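Local atomic coordinates of catecholate siderophore receptor Fiu (Escherichia coli, PDB entry 6BPM), a protein that carries iron bound to catecholate siderophores across the outer membrane, drawing energy from TonB, and serves as the receptor for microcins M, H47 and E492. Residues A[163-168]-A[181-186]; A[151-156]-A[722-727]; A[201-206]-A[219-224]. All coordinates share one frame; numbering follows the deposited sequence.

Contact 1: A[163-168]-A[181-186]. With POG ((20S)-2,5,8,11,14,17-hexamethyl-3,6,9,12,15,18-hexaoxahenicosane-1,20-diol), chain C.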
loop_
_atom_site.group_PDB
_atom_site.type_symbol
_atom_site.label_atom_id
_atom_site.label_comp_id
_atom_site.label_asym_id
_atom_site.label_seq_id
_atom_site.Cartn_x
_atom_site.Cartn_y
_atom_site.Cartn_z
ATOM N N ARG A 163 16.839 -9.214 -13.314
ATOM C CA ARG A 163 15.542 -9.795 -13.003
ATOM C C ARG A 163 15.225 -10.875 -14.018
ATOM O O ARG A 163 15.525 -10.737 -15.211
ATOM C CB ARG A 163 14.431 -8.734 -12.987
ATOM C CG ARG A 163 13.062 -9.318 -12.886
ATOM C CD ARG A 163 11.967 -8.270 -12.735
ATOM N NE ARG A 163 11.485 -8.339 -11.366
ATOM C CZ ARG A 163 10.298 -8.810 -11.024
ATOM N NH1 ARG A 163 9.474 -9.196 -11.962
ATOM N NH2 ARG A 163 9.945 -8.878 -9.747
ATOM N N GLY A 164 14.643 -11.954 -13.530
ATOM C CA GLY A 164 14.170 -12.996 -14.414
ATOM C C GLY A 164 12.823 -13.421 -13.905
ATOM O O GLY A 164 12.626 -13.505 -12.684
ATOM N N THR A 165 11.892 -13.690 -14.814
ATOM C CA THR A 165 10.572 -14.178 -14.437
ATOM C C THR A 165 10.220 -15.289 -15.397
ATOM O O THR A 165 10.685 -15.299 -16.541
ATOM C CB THR A 165 9.476 -13.105 -14.520
ATOM O OG1 THR A 165 9.513 -12.516 -15.827
ATOM C CG2 THR A 165 9.688 -12.007 -13.480
ATOM N N LEU A 166 9.396 -16.221 -14.926
ATOM C CA LEU A 166 8.950 -17.324 -15.760
ATOM C C LEU A 166 7.498 -17.624 -15.429
ATOM O O LEU A 166 7.120 -17.693 -14.251
ATOM C CB LEU A 166 9.842 -18.553 -15.556
ATOM C CG LEU A 166 9.603 -19.747 -16.470
ATOM C CD1 LEU A 166 9.962 -19.395 -17.911
ATOM C CD2 LEU A 166 10.434 -20.913 -15.988
ATOM N N ASP A 167 6.686 -17.760 -16.471
ATOM C CA ASP A 167 5.255 -18.033 -16.352
ATOM C C ASP A 167 4.951 -19.210 -17.264
ATOM O O ASP A 167 5.081 -19.086 -18.485
ATOM C CB ASP A 167 4.425 -16.802 -16.734
ATOM C CG ASP A 167 2.965 -16.881 -16.253
ATOM O OD1 ASP A 167 2.553 -17.930 -15.714
ATOM O OD2 ASP A 167 2.234 -15.868 -16.381
ATOM N N VAL A 168 4.578 -20.347 -16.675
ATOM C CA VAL A 168 4.334 -21.595 -17.397
ATOM C C VAL A 168 2.903 -22.052 -17.125
ATOM O O VAL A 168 2.488 -22.154 -15.962
ATOM C CB VAL A 168 5.331 -22.694 -16.986
ATOM C CG1 VAL A 168 4.841 -24.062 -17.480
ATOM C CG2 VAL A 168 6.710 -22.393 -17.541
ATOM N N ASN A 181 4.619 -19.730 -11.766
ATOM C CA ASN A 181 5.297 -18.461 -11.940
ATOM C C ASN A 181 6.497 -18.425 -11.013
ATOM O O ASN A 181 6.399 -18.783 -9.829
ATOM C CB ASN A 181 4.368 -17.304 -11.622
ATOM C CG ASN A 181 3.410 -17.022 -12.744
ATOM O OD1 ASN A 181 3.693 -16.233 -13.643
ATOM N ND2 ASN A 181 2.271 -17.688 -12.709
ATOM N N VAL A 182 7.617 -17.975 -11.559
ATOM C CA VAL A 182 8.883 -17.915 -10.848
ATOM C C VAL A 182 9.524 -16.561 -11.108
ATOM O O VAL A 182 9.521 -16.054 -12.238
ATOM C CB VAL A 182 9.834 -19.055 -11.292
ATOM C CG1 VAL A 182 11.052 -19.139 -10.378
ATOM C CG2 VAL A 182 9.095 -20.374 -11.357
ATOM N N MET A 183 10.116 -15.998 -10.072
ATOM C CA MET A 183 10.749 -14.702 -10.174
ATOM C C MET A 183 12.077 -14.739 -9.435
ATOM O O MET A 183 12.203 -15.362 -8.372
ATOM C CB MET A 183 9.838 -13.607 -9.593
ATOM C CG MET A 183 10.517 -12.265 -9.307
ATOM S SD MET A 183 11.383 -12.161 -7.741
ATOM C CE MET A 183 10.070 -12.452 -6.579
ATOM N N GLY A 184 13.056 -14.052 -10.004
ATOM C CA GLY A 184 14.283 -13.753 -9.298
ATOM C C GLY A 184 14.722 -12.334 -9.611
ATOM O O GLY A 184 14.666 -11.893 -10.771
ATOM N N GLU A 185 15.140 -11.600 -8.584
ATOM C CA GLU A 185 15.561 -10.220 -8.775
ATOM C C GLU A 185 16.697 -9.894 -7.824
ATOM O O GLU A 185 16.592 -10.167 -6.626
ATOM C CB GLU A 185 14.382 -9.260 -8.547
ATOM C CG GLU A 185 14.677 -7.785 -8.830
ATOM C CD GLU A 185 13.497 -6.872 -8.469
ATOM O OE1 GLU A 185 12.494 -6.857 -9.233
ATOM O OE2 GLU A 185 13.565 -6.170 -7.435
ATOM N N LYS A 186 17.741 -9.248 -8.351
ATOM C CA LYS A 186 18.917 -8.828 -7.592
ATOM C C LYS A 186 19.334 -7.443 -8.064
ATOM O O LYS A 186 19.502 -7.232 -9.268
ATOM C CB LYS A 186 20.088 -9.787 -7.799
ATOM C CG LYS A 186 20.097 -11.022 -6.945
ATOM C CD LYS A 186 21.506 -11.594 -6.950
ATOM C CE LYS A 186 21.914 -12.103 -5.593
ATOM N NZ LYS A 186 23.349 -12.435 -5.649
HETATM O OH POG C . 21.791 -10.078 -17.431
HETATM C C2 POG C . 22.567 -11.232 -17.275
HETATM C C1 POG C . 23.036 -11.722 -18.642
HETATM C C3 POG C . 21.719 -12.302 -16.599
HETATM O O2 POG C . 20.675 -11.680 -15.898
HETATM C C5 POG C . 19.354 -12.010 -16.246
HETATM O O1 POG C . 13.748 -16.859 -18.537
HETATM C C4 POG C . 14.645 -15.947 -17.969
HETATM C C6 POG C . 15.274 -16.542 -16.716
HETATM O O3 POG C . 14.361 -16.530 -15.638
HETATM C C7 POG C . 14.958 -16.505 -14.361
HETATM C C8 POG C . 13.985 -16.734 -13.216
HETATM O O4 POG C . 14.699 -17.311 -12.154
HETATM C C9 POG C . 15.771 -16.510 -11.731
HETATM C C10 POG C . 16.087 -16.725 -10.244
HETATM O O5 POG C . 17.369 -16.217 -9.951
HETATM C C11 POG C . 17.424 -14.807 -9.942
HETATM C C12 POG C . 18.785 -14.276 -10.414
HETATM O O6 POG C . 18.645 -13.131 -11.206
HETATM C C13 POG C . 17.939 -13.276 -12.412
HETATM C C14 POG C . 18.836 -12.934 -13.598
HETATM O O7 POG C . 18.407 -13.690 -14.705
HETATM C C15 POG C . 19.062 -13.492 -15.936
HETATM C C16 POG C . 19.112 -11.680 -17.717
HETATM C C17 POG C . 20.320 -13.178 -13.293
HETATM C C18 POG C . 19.551 -15.329 -11.210
HETATM C C19 POG C . 16.029 -18.210 -9.934
HETATM C C20 POG C . 12.856 -17.645 -13.656
HETATM C C21 POG C . 16.546 -15.734 -16.427
#

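Contact 2: A[151-156]-A[722-727]. With POG ((20S)-2,5,8,11,14,17-hexamethyl-3,6,9,12,15,18-hexaoxahenicosane-1,20-diol), chain C.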
loop_
_atom_site.group_PDB
_atom_site.type_symbol
_atom_site.label_atom_id
_atom_site.label_comp_id
_atom_site.label_asym_id
_atom_site.label_seq_id
_atom_site.Cartn_x
_atom_site.Cartn_y
_atom_site.Cartn_z
ATOM N N ASP A 151 5.909 -18.021 -21.060
ATOM C CA ASP A 151 6.465 -16.680 -21.161
ATOM C C ASP A 151 7.630 -16.589 -20.205
ATOM O O ASP A 151 7.534 -17.051 -19.064
ATOM C CB ASP A 151 5.449 -15.582 -20.788
ATOM C CG ASP A 151 4.242 -15.581 -21.681
ATOM O OD1 ASP A 151 4.401 -15.233 -22.869
ATOM O OD2 ASP A 151 3.141 -15.920 -21.190
ATOM N N ALA A 152 8.716 -15.979 -20.667
ATOM C CA ALA A 152 9.908 -15.812 -19.850
ATOM C C ALA A 152 10.483 -14.432 -20.101
ATOM O O ALA A 152 10.393 -13.912 -21.212
ATOM C CB ALA A 152 10.953 -16.890 -20.164
ATOM N N SER A 153 11.097 -13.849 -19.071
ATOM C CA SER A 153 11.668 -12.512 -19.176
ATOM C C SER A 153 13.008 -12.453 -18.483
ATOM O O SER A 153 13.207 -13.052 -17.421
ATOM C CB SER A 153 10.796 -11.426 -18.549
ATOM O OG SER A 153 9.770 -11.036 -19.430
ATOM N N ALA A 154 13.896 -11.653 -19.059
ATOM C CA ALA A 154 15.187 -11.368 -18.458
ATOM C C ALA A 154 15.441 -9.880 -18.625
ATOM O O ALA A 154 15.297 -9.344 -19.727
ATOM C CB ALA A 154 16.301 -12.204 -19.094
ATOM N N SER A 155 15.750 -9.207 -17.522
ATOM C CA SER A 155 15.962 -7.763 -17.524
ATOM C C SER A 155 17.341 -7.484 -16.964
ATOM O O SER A 155 17.747 -8.095 -15.974
ATOM C CB SER A 155 14.945 -7.016 -16.648
ATOM O OG SER A 155 13.616 -7.187 -17.108
ATOM N N ILE A 156 18.042 -6.541 -17.573
ATOM C CA ILE A 156 19.220 -5.944 -16.964
ATOM C C ILE A 156 19.029 -4.434 -17.010
ATOM O O ILE A 156 18.565 -3.896 -18.020
ATOM C CB ILE A 156 20.526 -6.354 -17.670
ATOM C CG1 ILE A 156 21.720 -5.834 -16.869
ATOM C CG2 ILE A 156 20.577 -5.779 -19.076
ATOM C CD1 ILE A 156 23.049 -6.382 -17.310
ATOM N N THR A 722 14.780 -5.192 -21.143
ATOM C CA THR A 722 14.094 -6.458 -20.919
ATOM C C THR A 722 13.961 -7.256 -22.204
ATOM O O THR A 722 13.574 -6.720 -23.249
ATOM C CB THR A 722 12.699 -6.247 -20.331
ATOM O OG1 THR A 722 12.802 -5.659 -19.025
ATOM C CG2 THR A 722 11.951 -7.579 -20.243
ATOM N N ALA A 723 14.236 -8.550 -22.115
ATOM C CA ALA A 723 14.009 -9.468 -23.224
ATOM C C ALA A 723 12.827 -10.366 -22.877
ATOM O O ALA A 723 12.825 -11.011 -21.824
ATOM C CB ALA A 723 15.268 -10.277 -23.519
ATOM N N ASN A 724 11.793 -10.344 -23.716
ATOM C CA ASN A 724 10.580 -11.137 -23.501
ATOM C C ASN A 724 10.554 -12.298 -24.490
ATOM O O ASN A 724 10.689 -12.084 -25.701
ATOM C CB ASN A 724 9.315 -10.292 -23.700
ATOM C CG ASN A 724 9.193 -9.142 -22.716
ATOM O OD1 ASN A 724 8.985 -9.333 -21.515
ATOM N ND2 ASN A 724 9.305 -7.926 -23.236
ATOM N N MET A 725 10.300 -13.507 -23.986
ATOM C CA MET A 725 10.302 -14.728 -24.785
ATOM C C MET A 725 8.968 -15.438 -24.600
ATOM O O MET A 725 8.459 -15.529 -23.476
ATOM C CB MET A 725 11.441 -15.707 -24.395
ATOM C CG MET A 725 12.886 -15.395 -24.870
ATOM S SD MET A 725 14.089 -14.670 -23.698
ATOM C CE MET A 725 13.144 -13.470 -22.805
ATOM N N HIS A 726 8.411 -15.972 -25.699
ATOM C CA HIS A 726 7.120 -16.667 -25.670
ATOM C C HIS A 726 7.174 -17.961 -26.465
ATOM O O HIS A 726 7.705 -17.997 -27.582
ATOM C CB HIS A 726 5.997 -15.793 -26.231
ATOM C CG HIS A 726 6.143 -14.348 -25.894
ATOM N ND1 HIS A 726 5.740 -13.821 -24.687
ATOM C CD2 HIS A 726 6.666 -13.319 -26.599
ATOM C CE1 HIS A 726 6.010 -12.529 -24.661
ATOM N NE2 HIS A 726 6.573 -12.199 -25.809
ATOM N N PHE A 727 6.617 -19.020 -25.882
ATOM C CA PHE A 727 6.549 -20.324 -26.548
ATOM C C PHE A 727 5.193 -21.039 -26.373
ATOM O O PHE A 727 4.292 -20.571 -25.663
ATOM C CB PHE A 727 7.669 -21.229 -26.043
ATOM C CG PHE A 727 9.000 -20.545 -25.946
ATOM C CD1 PHE A 727 9.656 -20.106 -27.082
ATOM C CD2 PHE A 727 9.602 -20.342 -24.709
ATOM C CE1 PHE A 727 10.900 -19.474 -26.981
ATOM C CE2 PHE A 727 10.834 -19.720 -24.607
ATOM C CZ PHE A 727 11.485 -19.284 -25.741
HETATM O OH POG C . 21.791 -10.078 -17.431
HETATM C C2 POG C . 22.567 -11.232 -17.275
HETATM C C1 POG C . 23.036 -11.722 -18.642
HETATM C C3 POG C . 21.719 -12.302 -16.599
HETATM O O2 POG C . 20.675 -11.680 -15.898
HETATM C C5 POG C . 19.354 -12.010 -16.246
HETATM O O1 POG C . 13.748 -16.859 -18.537
HETATM C C4 POG C . 14.645 -15.947 -17.969
HETATM C C6 POG C . 15.274 -16.542 -16.716
HETATM O O3 POG C . 14.361 -16.530 -15.638
HETATM C C7 POG C . 14.958 -16.505 -14.361
HETATM C C8 POG C . 13.985 -16.734 -13.216
HETATM O O4 POG C . 14.699 -17.311 -12.154
HETATM C C9 POG C . 15.771 -16.510 -11.731
HETATM C C10 POG C . 16.087 -16.725 -10.244
HETATM O O5 POG C . 17.369 -16.217 -9.951
HETATM C C11 POG C . 17.424 -14.807 -9.942
HETATM C C12 POG C . 18.785 -14.276 -10.414
HETATM O O6 POG C . 18.645 -13.131 -11.206
HETATM C C13 POG C . 17.939 -13.276 -12.412
HETATM C C14 POG C . 18.836 -12.934 -13.598
HETATM O O7 POG C . 18.407 -13.690 -14.705
HETATM C C15 POG C . 19.062 -13.492 -15.936
HETATM C C16 POG C . 19.112 -11.680 -17.717
HETATM C C17 POG C . 20.320 -13.178 -13.293
HETATM C C18 POG C . 19.551 -15.329 -11.210
HETATM C C19 POG C . 16.029 -18.210 -9.934
HETATM C C20 POG C . 12.856 -17.645 -13.656
HETATM C C21 POG C . 16.546 -15.734 -16.427
#

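Contact 3: A[201-206]-A[219-224]. With POG ((20S)-2,5,8,11,14,17-hexamethyl-3,6,9,12,15,18-hexaoxahenicosane-1,20-diol), chain D.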
loop_
_atom_site.group_PDB
_atom_site.type_symbol
_atom_site.label_atom_id
_atom_site.label_comp_id
_atom_site.label_asym_id
_atom_site.label_seq_id
_atom_site.Cartn_x
_atom_site.Cartn_y
_atom_site.Cartn_z
ATOM N N GLY A 201 10.874 -15.791 -5.679
ATOM C CA GLY A 201 9.502 -16.190 -5.431
ATOM C C GLY A 201 9.062 -17.303 -6.344
ATOM O O GLY A 201 9.530 -17.435 -7.481
ATOM N N VAL A 202 8.125 -18.092 -5.847
ATOM C CA VAL A 202 7.579 -19.204 -6.598
ATOM C C VAL A 202 6.115 -19.320 -6.250
ATOM O O VAL A 202 5.731 -19.218 -5.078
ATOM C CB VAL A 202 8.294 -20.534 -6.309
ATOM C CG1 VAL A 202 8.113 -20.932 -4.830
ATOM C CG2 VAL A 202 7.710 -21.588 -7.227
ATOM N N ALA A 203 5.297 -19.539 -7.275
ATOM C CA ALA A 203 3.850 -19.593 -7.106
ATOM C C ALA A 203 3.314 -20.681 -8.027
ATOM O O ALA A 203 3.005 -20.437 -9.200
ATOM C CB ALA A 203 3.224 -18.225 -7.398
ATOM N N PRO A 204 3.198 -21.884 -7.533
ATOM C CA PRO A 204 2.630 -22.960 -8.341
ATOM C C PRO A 204 1.171 -23.147 -7.993
ATOM O O PRO A 204 0.766 -22.853 -6.865
ATOM C CB PRO A 204 3.461 -24.178 -7.936
ATOM C CG PRO A 204 3.768 -23.938 -6.509
ATOM C CD PRO A 204 3.842 -22.410 -6.319
ATOM N N SER A 205 0.358 -23.524 -8.975
ATOM C CA SER A 205 -1.048 -23.785 -8.716
ATOM C C SER A 205 -1.554 -24.854 -9.676
ATOM O O SER A 205 -0.966 -25.126 -10.732
ATOM C CB SER A 205 -1.898 -22.499 -8.783
ATOM O OG SER A 205 -1.592 -21.691 -9.905
ATOM N N VAL A 206 -2.656 -25.468 -9.273
ATOM C CA VAL A 206 -3.335 -26.467 -10.077
ATOM C C VAL A 206 -4.838 -26.229 -9.974
ATOM O O VAL A 206 -5.350 -25.855 -8.912
ATOM C CB VAL A 206 -2.947 -27.886 -9.628
ATOM C CG1 VAL A 206 -3.347 -28.123 -8.153
ATOM C CG2 VAL A 206 -3.578 -28.915 -10.558
ATOM N N ASN A 219 -3.601 -23.020 -4.759
ATOM C CA ASN A 219 -2.541 -22.048 -4.950
ATOM C C ASN A 219 -1.537 -22.147 -3.818
ATOM O O ASN A 219 -1.891 -22.434 -2.671
ATOM C CB ASN A 219 -3.096 -20.614 -4.986
ATOM C CG ASN A 219 -4.073 -20.399 -6.120
ATOM O OD1 ASN A 219 -5.241 -20.100 -5.897
ATOM N ND2 ASN A 219 -3.597 -20.551 -7.347
ATOM N N TYR A 220 -0.282 -21.852 -4.143
ATOM C CA TYR A 220 0.744 -21.699 -3.129
ATOM C C TYR A 220 1.666 -20.553 -3.540
ATOM O O TYR A 220 2.016 -20.418 -4.717
ATOM C CB TYR A 220 1.536 -23.009 -2.894
ATOM C CG TYR A 220 2.652 -22.769 -1.914
ATOM C CD1 TYR A 220 2.374 -22.495 -0.572
ATOM C CD2 TYR A 220 3.978 -22.741 -2.325
ATOM C CE1 TYR A 220 3.406 -22.226 0.352
ATOM C CE2 TYR A 220 5.002 -22.488 -1.413
ATOM C CZ TYR A 220 4.698 -22.226 -0.085
ATOM O OH TYR A 220 5.686 -21.954 0.812
ATOM N N LEU A 221 2.076 -19.736 -2.567
ATOM C CA LEU A 221 2.955 -18.602 -2.852
ATOM C C LEU A 221 4.088 -18.547 -1.837
ATOM O O LEU A 221 3.853 -18.612 -0.622
ATOM C CB LEU A 221 2.173 -17.267 -2.845
ATOM C CG LEU A 221 3.010 -15.981 -3.007
ATOM C CD1 LEU A 221 3.405 -15.668 -4.452
ATOM C CD2 LEU A 221 2.389 -14.784 -2.341
ATOM N N HIS A 222 5.317 -18.405 -2.336
ATOM C CA HIS A 222 6.485 -18.202 -1.481
ATOM C C HIS A 222 7.356 -17.104 -2.056
ATOM O O HIS A 222 7.752 -17.166 -3.225
ATOM C CB HIS A 222 7.359 -19.458 -1.321
ATOM C CG HIS A 222 8.617 -19.194 -0.538
ATOM N ND1 HIS A 222 8.688 -19.336 0.833
ATOM C CD2 HIS A 222 9.822 -18.704 -0.925
ATOM C CE1 HIS A 222 9.887 -18.970 1.251
ATOM N NE2 HIS A 222 10.594 -18.581 0.203
ATOM N N VAL A 223 7.709 -16.139 -1.218
ATOM C CA VAL A 223 8.647 -15.096 -1.601
ATOM C C VAL A 223 9.643 -14.911 -0.476
ATOM O O VAL A 223 9.253 -14.797 0.693
ATOM C CB VAL A 223 7.951 -13.761 -1.907
ATOM C CG1 VAL A 223 9.004 -12.722 -2.199
ATOM C CG2 VAL A 223 7.019 -13.919 -3.091
ATOM N N THR A 224 10.921 -14.882 -0.825
ATOM C CA THR A 224 11.990 -14.649 0.134
ATOM C C THR A 224 12.706 -13.377 -0.262
ATOM O O THR A 224 12.946 -13.146 -1.460
ATOM C CB THR A 224 12.984 -15.826 0.156
ATOM O OG1 THR A 224 12.432 -16.909 0.909
ATOM C CG2 THR A 224 14.295 -15.391 0.752
HETATM O OH POG D . -8.360 -26.604 5.464
HETATM C C2 POG D . -7.165 -26.525 4.730
HETATM C C1 POG D . -6.327 -27.778 5.000
HETATM C C3 POG D . -6.393 -25.246 5.119
HETATM O O2 POG D . -5.283 -25.001 4.289
HETATM C C5 POG D . -5.534 -24.785 2.922
HETATM O O1 POG D . 5.757 -26.470 -10.183
HETATM C C4 POG D . 4.802 -27.495 -10.147
HETATM C C6 POG D . 3.453 -26.970 -10.662
HETATM O O3 POG D . 2.428 -27.174 -9.720
HETATM C C7 POG D . 2.317 -28.465 -9.170
HETATM C C8 POG D . 0.896 -28.732 -8.666
HETATM O O4 POG D . 0.798 -28.360 -7.307
HETATM C C9 POG D . 0.374 -27.046 -7.009
HETATM C C10 POG D . -0.583 -27.033 -5.810
HETATM O O5 POG D . -0.083 -26.221 -4.776
HETATM C C11 POG D . -1.031 -25.719 -3.860
HETATM C C12 POG D . -1.077 -26.578 -2.590
HETATM O O6 POG D . -2.358 -26.534 -1.976
HETATM C C13 POG D . -2.632 -25.760 -0.829
HETATM C C14 POG D . -3.818 -26.368 -0.064
HETATM O O7 POG D . -4.316 -25.407 0.850
HETATM C C15 POG D . -4.754 -25.845 2.116
HETATM C C16 POG D . -5.151 -23.345 2.585
HETATM C C17 POG D . -3.341 -27.655 0.621
HETATM C C18 POG D . 0.070 -26.126 -1.685
HETATM C C19 POG D . -0.790 -28.454 -5.281
HETATM C C20 POG D . 0.566 -30.224 -8.829
HETATM C C21 POG D . 3.068 -27.647 -11.978
#

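Contact 1: A[163-168]-A[181-186]
R163 and E185 face each other across the two antiparallel strands, and their side chains form a salt bridge on the inward face of the sheet. R163 leaves the backbone extended, with CG anti to the backbone N (chi1 171°), and only then bends at chi3, turning its NE edge toward the acid. R163 NE gives its hydrogen to the anti lone pair of E185 OE1 at 2.8 Å, with the oxygen tilted somewhat out of the guanidinium plane. Guanidinium and carboxylate are twisted 56° apart, so the ion pair is gripped at one oxygen instead of as a flat, two-pronged pair. M183 CG, set anti to the backbone N (chi1 165°), lies over one face of the guanidinium, 3.9 Å from R163 CZ. D110 takes R163 NH2 in a second salt bridge, and T56 bonds to E185 OE1.

Further along this face, D167 and N181 run alongside each other, modelled too tightly for their mutual contact to be interpreted. K142 reaches both, and R179 also pairs with D167.

The opposite face is apolar. L166 CB meets V182 CB at 4.3 Å, above a hydrogen-bonded pair in which L166 N reaches V182 O at 2.7 Å. Beside it G164 and G184 bond both ways, G164 N to G184 O and G184 N to G164 O, each at 2.8 Å. With no side chains there, the polyether POG of chain C can lie directly on the backbone, its C11 3.4 Å from G184 CA.

The chemistry therefore divides by face: buried charges inside find opposite charges on the strands and the plug, while glycine and aliphatic carbon make an outer surface consistent with facing lipid.

Contact 2: A[151-156]-A[722-727]
The imidazole of H726 is met at its edge by the carboxylate of D151, and segment 151-156 places nothing over either ring face. H726 ND1 points at D151 OD1 from 2.7 Å, nearly straight at 171° and almost in the ring plane. The acid answers with its anti lone pair, its plane turned 75° from the ring. D151 carries CG anti to the carbonyl carbon (chi1 -61°), which swings OD1 across toward the histidine. On the other side of the ring NE2 bonds to D687, so acids at both nitrogens would be expected to favour a protonated imidazole. A phenylalanine in place of H726 would probably leave D151 and D687 without their shared donor, two acids facing an apolar ring.

On the same face, S153 OG makes a weak bond to N724 OD1, whose amide is held more firmly by D687 through ND2. S155 OG and T722 OG1 share a hydrogen bond of 2.6 Å. The other face carries A152 and A154, whose small side chains touch the POG of chain C, with A152 CB 3.2 Å from its O1. Between the faces, A723 N to A154 O (2.7 Å) and M725 N to A152 O (2.8 Å) help knit the strands.

This antiparallel pairing of the first and last strands closes the 22-stranded barrel of a TonB-dependent receptor; segment 722-727 is the end of the TonB C-terminal box.

Contact 3: A[201-206]-A[219-224]
N219 lies opposite S205 in a non-hydrogen-bonded pair, its amide swung over the serine so that ND2 comes 3.0 Å from S205 CB. S205 OG is near as well, but the angle is too poor for a bond; the other end of the amide, N219 OD1, accepts a hydrogen bond from Q143.

At Y220 the regular pattern is cut in half. Y220 N gives a hydrogen bond to P204 O at 3.1 Å, approaching almost in line with the carbonyl, yet the return bond is impossible because P204 N has no hydrogen. Y220 O receives carbon neighbours in its place: P204 CD at 3.1 Å and, by a CA-H...O contact, A203 CA. The phenol, sent out by a CG anti to the backbone N (chi1 176°), meets P204 CD at its edge, 4.0 Å from CD2. D275 holds both Y220 OH and H222 ND1.

L221 belongs to the opposite face, where its CD1 reaches back to A203 CB at 3.9 Å and F112 of the plug lies against it. H222 restores the paired ladder, with V202 N to H222 O and H222 N to V202 O at 2.8 and 2.9 Å. Above those bonds H222 CB rests on V202 CG1. V223 packs CG2 at 4.1 Å from G201 CA, where a side chain on the glycine would sit tightly. T224 ends the walk, its OG1 sharing a hydrogen bond with H222 NE2.

The POG of chain D passes across P204 and the CB of Y220. The proline costs the hairpin one backbone bond; the three that remain and the carbon contacts hold 201-206 to 219-224, while D275 ties Y220 and H222 to the following strand.

Reading from the N terminus, strand 149-157 opens contact 2, which waits almost the whole barrel for its partner, strand 718-726 at the chain's end. Contacts 1 and 3 fall within that long loop. Contact 1 closes the short hairpin of strands 161-171 and 176-189 before contact 3 closes the next, 195-208 with 214-227; the two stand in series and nothing crosses. Backbone bonds join them from strand to strand: R163 O with S155 N ties contact 1 to contact 2, and N181 O with A203 N ties it to contact 3. Contacts 2 and 3 do not touch, their nearest atoms about 11 Å apart. Together they span six consecutive strands around the barrel closure.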